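ZT_dimer domain-containing protein (Thermotoga maritima, PDB 6VDA) is the C-terminal, zinc-binding domain of a CzcD-type cation diffusion facilitator, a membrane protein that probably carries divalent metal ions across the membrane. Local coordinates at residues A[27-32]-A[81-86]. Sequence-based numbering, arbitrary orientation.
Sequences NPHRVR and HVEPLG. With ZN (zinc ion), chain B; SO4 (sulfate ion), chain D; SO4 (sulfate ion), chain C; SO4 (sulfate ion), chain E.
His29 and Glu83 meet at a zinc ion, joining the two outer strands of the three-stranded sheet in this ferredoxin-like C-terminal domain of a cation diffusion facilitator. Strand 39-48 lies between strands 26-36 and 75-84, and the two side chains reach over it from opposite directions. His29 supplies NE2, 2.1 Å from the zinc; Glu83 supplies OE2, whose modelled distance of 1.7 Å from the metal is doubtful, being shorter than a normal zinc-oxygen bond. Asp45, on that middle strand, and Glu89, from the C-terminal tail, complete the site. An imidazole nitrogen beside three carboxylates suits zinc, which accepts both nitrogen and oxygen donors, and the negative charges probably offset that of the ion.

The ring of His29 and the carboxylate of Glu83 stand almost perpendicular, their planes 82° apart. In the model Glu83 binds chiefly through OE2, while its OE1 lies 2.8 Å from the zinc. Glu83 OE1 sits at the edge of the His29 ring, in its plane, 3.5 Å from His29 CE1. OE1 also takes a weak hydrogen bond from Asn87. With chi2 at 169° the glutamate runs extended beyond CG, giving it the length to carry its carboxylate from the strand to the metal. Although His29 NE2 and Glu83 OE2 approach to 3.4 Å, the zinc joins them, and they are not hydrogen-bonded to each other.

Nearby, Arg30 forms a salt bridge to Glu89, a second-shell link that may help position this ligand from the tail. His81 similarly hydrogen-bonds through ND1 to Asp45 OD1, the oxygen beside the metal-binding OD2. Histidine also suits position 29 because its two ring nitrogens can do different work: while NE2 holds the metal, the ND1 hydrogen points at the backbone oxygen of Asn27, with ND1 and O 2.9 Å apart and an N-H...O angle of 163°.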
loop_
_atom_site.group_PDB
_atom_site.type_symbol
_atom_site.label_atom_id
_atom_site.label_comp_id
_atom_site.label_asym_id
_atom_site.label_seq_id
_atom_site.Cartn_x
_atom_site.Cartn_y
_atom_site.Cartn_z
ATOM N N ASN A 27 -7.106 -7.903 -12.309
ATOM C CA ASN A 27 -6.133 -8.891 -11.780
ATOM C C ASN A 27 -5.978 -8.736 -10.270
ATOM O O ASN A 27 -4.869 -8.540 -9.780
ATOM C CB ASN A 27 -4.776 -8.735 -12.466
ATOM C CG ASN A 27 -3.856 -9.907 -12.199
ATOM O OD1 ASN A 27 -2.635 -9.761 -12.178
ATOM N ND2 ASN A 27 -4.437 -11.076 -11.997
ATOM N N PRO A 28 -7.070 -8.812 -9.477
ATOM C CA PRO A 28 -6.938 -8.870 -8.023
ATOM C C PRO A 28 -6.102 -10.105 -7.656
ATOM O O PRO A 28 -6.380 -11.170 -8.188
ATOM C CB PRO A 28 -8.376 -8.978 -7.501
ATOM C CG PRO A 28 -9.177 -9.474 -8.705
ATOM C CD PRO A 28 -8.473 -8.889 -9.916
ATOM N N HIS A 29 -5.082 -9.922 -6.813
ATOM C CA HIS A 29 -4.130 -10.988 -6.389
ATOM C C HIS A 29 -3.569 -10.660 -5.003
ATOM O O HIS A 29 -3.791 -9.524 -4.534
ATOM C CB HIS A 29 -3.019 -11.168 -7.435
ATOM C CG HIS A 29 -2.096 -10.003 -7.582
ATOM N ND1 HIS A 29 -2.476 -8.833 -8.212
ATOM C CD2 HIS A 29 -0.799 -9.837 -7.222
ATOM C CE1 HIS A 29 -1.458 -7.989 -8.220
ATOM N NE2 HIS A 29 -0.414 -8.580 -7.613
ATOM N N ARG A 30 -2.856 -11.611 -4.396
ATOM C CA ARG A 30 -2.360 -11.540 -2.992
ATOM C C ARG A 30 -3.533 -11.167 -2.084
ATOM O O ARG A 30 -3.357 -10.346 -1.154
ATOM C CB ARG A 30 -1.195 -10.552 -2.854
ATOM C CG ARG A 30 0.138 -11.113 -3.323
ATOM C CD ARG A 30 1.312 -10.213 -2.983
ATOM N NE ARG A 30 2.521 -10.627 -3.685
ATOM C CZ ARG A 30 3.703 -10.024 -3.588
ATOM N NH1 ARG A 30 3.851 -8.965 -2.806
ATOM N NH2 ARG A 30 4.735 -10.482 -4.276
ATOM N N VAL A 31 -4.693 -11.752 -2.361
ATOM C CA VAL A 31 -5.924 -11.531 -1.560
ATOM C C VAL A 31 -5.836 -12.432 -0.331
ATOM O O VAL A 31 -5.820 -13.661 -0.496
ATOM C CB VAL A 31 -7.187 -11.786 -2.392
ATOM C CG1 VAL A 31 -8.436 -11.473 -1.586
ATOM C CG2 VAL A 31 -7.144 -10.993 -3.691
ATOM N N ARG A 32 -5.733 -11.816 0.846
ATOM C CA ARG A 32 -5.417 -12.483 2.131
ATOM C C ARG A 32 -6.444 -12.024 3.173
ATOM O O ARG A 32 -6.852 -10.846 3.119
ATOM C CB ARG A 32 -3.963 -12.170 2.511
ATOM N N HIS A 81 -3.628 -2.325 -2.193
ATOM C CA HIS A 81 -2.418 -1.842 -2.904
ATOM C C HIS A 81 -2.752 -1.719 -4.394
ATOM O O HIS A 81 -3.427 -2.629 -4.931
ATOM C CB HIS A 81 -1.246 -2.770 -2.576
ATOM C CG HIS A 81 -1.106 -2.995 -1.108
ATOM N ND1 HIS A 81 -1.338 -4.231 -0.519
ATOM C CD2 HIS A 81 -0.826 -2.137 -0.098
ATOM C CE1 HIS A 81 -1.165 -4.132 0.782
ATOM N NE2 HIS A 81 -0.854 -2.853 1.068
ATOM N N VAL A 82 -2.361 -0.608 -5.022
ATOM C CA VAL A 82 -2.664 -0.326 -6.458
ATOM C C VAL A 82 -1.374 -0.455 -7.275
ATOM O O VAL A 82 -0.354 0.124 -6.867
ATOM C CB VAL A 82 -3.323 1.055 -6.628
ATOM C CG1 VAL A 82 -3.355 1.487 -8.083
ATOM C CG2 VAL A 82 -4.722 1.072 -6.024
ATOM N N GLU A 83 -1.428 -1.206 -8.379
ATOM C CA GLU A 83 -0.285 -1.426 -9.299
ATOM C C GLU A 83 -0.716 -1.127 -10.728
ATOM O O GLU A 83 -1.904 -1.190 -11.051
ATOM C CB GLU A 83 0.201 -2.873 -9.252
ATOM C CG GLU A 83 0.494 -3.394 -7.861
ATOM C CD GLU A 83 0.701 -4.896 -7.840
ATOM O OE1 GLU A 83 0.907 -5.473 -8.919
ATOM O OE2 GLU A 83 0.655 -5.489 -6.747
ATOM N N PRO A 84 0.246 -0.835 -11.629
ATOM C CA PRO A 84 -0.024 -0.787 -13.063
ATOM C C PRO A 84 -0.382 -2.164 -13.642
ATOM O O PRO A 84 0.120 -3.163 -13.144
ATOM C CB PRO A 84 1.296 -0.319 -13.698
ATOM C CG PRO A 84 2.111 0.230 -12.543
ATOM C CD PRO A 84 1.654 -0.542 -11.321
ATOM N N LEU A 85 -1.207 -2.176 -14.694
ATOM C CA LEU A 85 -1.500 -3.383 -15.510
ATOM C C LEU A 85 -0.177 -4.040 -15.899
ATOM O O LEU A 85 0.647 -3.356 -16.551
ATOM C CB LEU A 85 -2.280 -2.989 -16.770
ATOM C CG LEU A 85 -3.735 -2.577 -16.561
ATOM C CD1 LEU A 85 -4.426 -2.359 -17.896
ATOM C CD2 LEU A 85 -4.489 -3.614 -15.742
ATOM N N GLY A 86 -0.001 -5.307 -15.517
ATOM C CA GLY A 86 1.133 -6.158 -15.925
ATOM C C GLY A 86 2.361 -5.928 -15.064
ATOM O O GLY A 86 3.469 -6.136 -15.565
HETATM ZN ZN ZN B . 0.821 -7.139 -6.615
HETATM S S SO4 D . -0.217 1.322 -2.770
HETATM O O1 SO4 D . -0.820 1.186 -1.470
HETATM O O2 SO4 D . 0.709 2.422 -2.758
HETATM O O3 SO4 D . 0.481 0.109 -3.098
HETATM O O4 SO4 D . -1.237 1.566 -3.752
HETATM S S SO4 C . -8.930 -8.708 -15.175
HETATM O O1 SO4 C . -9.420 -8.819 -13.828
HETATM O O2 SO4 C . -9.816 -7.873 -15.939
HETATM O O3 SO4 C . -8.868 -10.013 -15.775
HETATM O O4 SO4 C . -7.617 -8.129 -15.164
HETATM S S SO4 E . -0.665 2.161 -2.087
HETATM O O1 SO4 E . 0.241 1.103 -1.722
HETATM O O2 SO4 E . -1.734 1.626 -2.885
HETATM O O3 SO4 E . -1.206 2.754 -0.894
HETATM O O4 SO4 E . 0.040 3.162 -2.840
#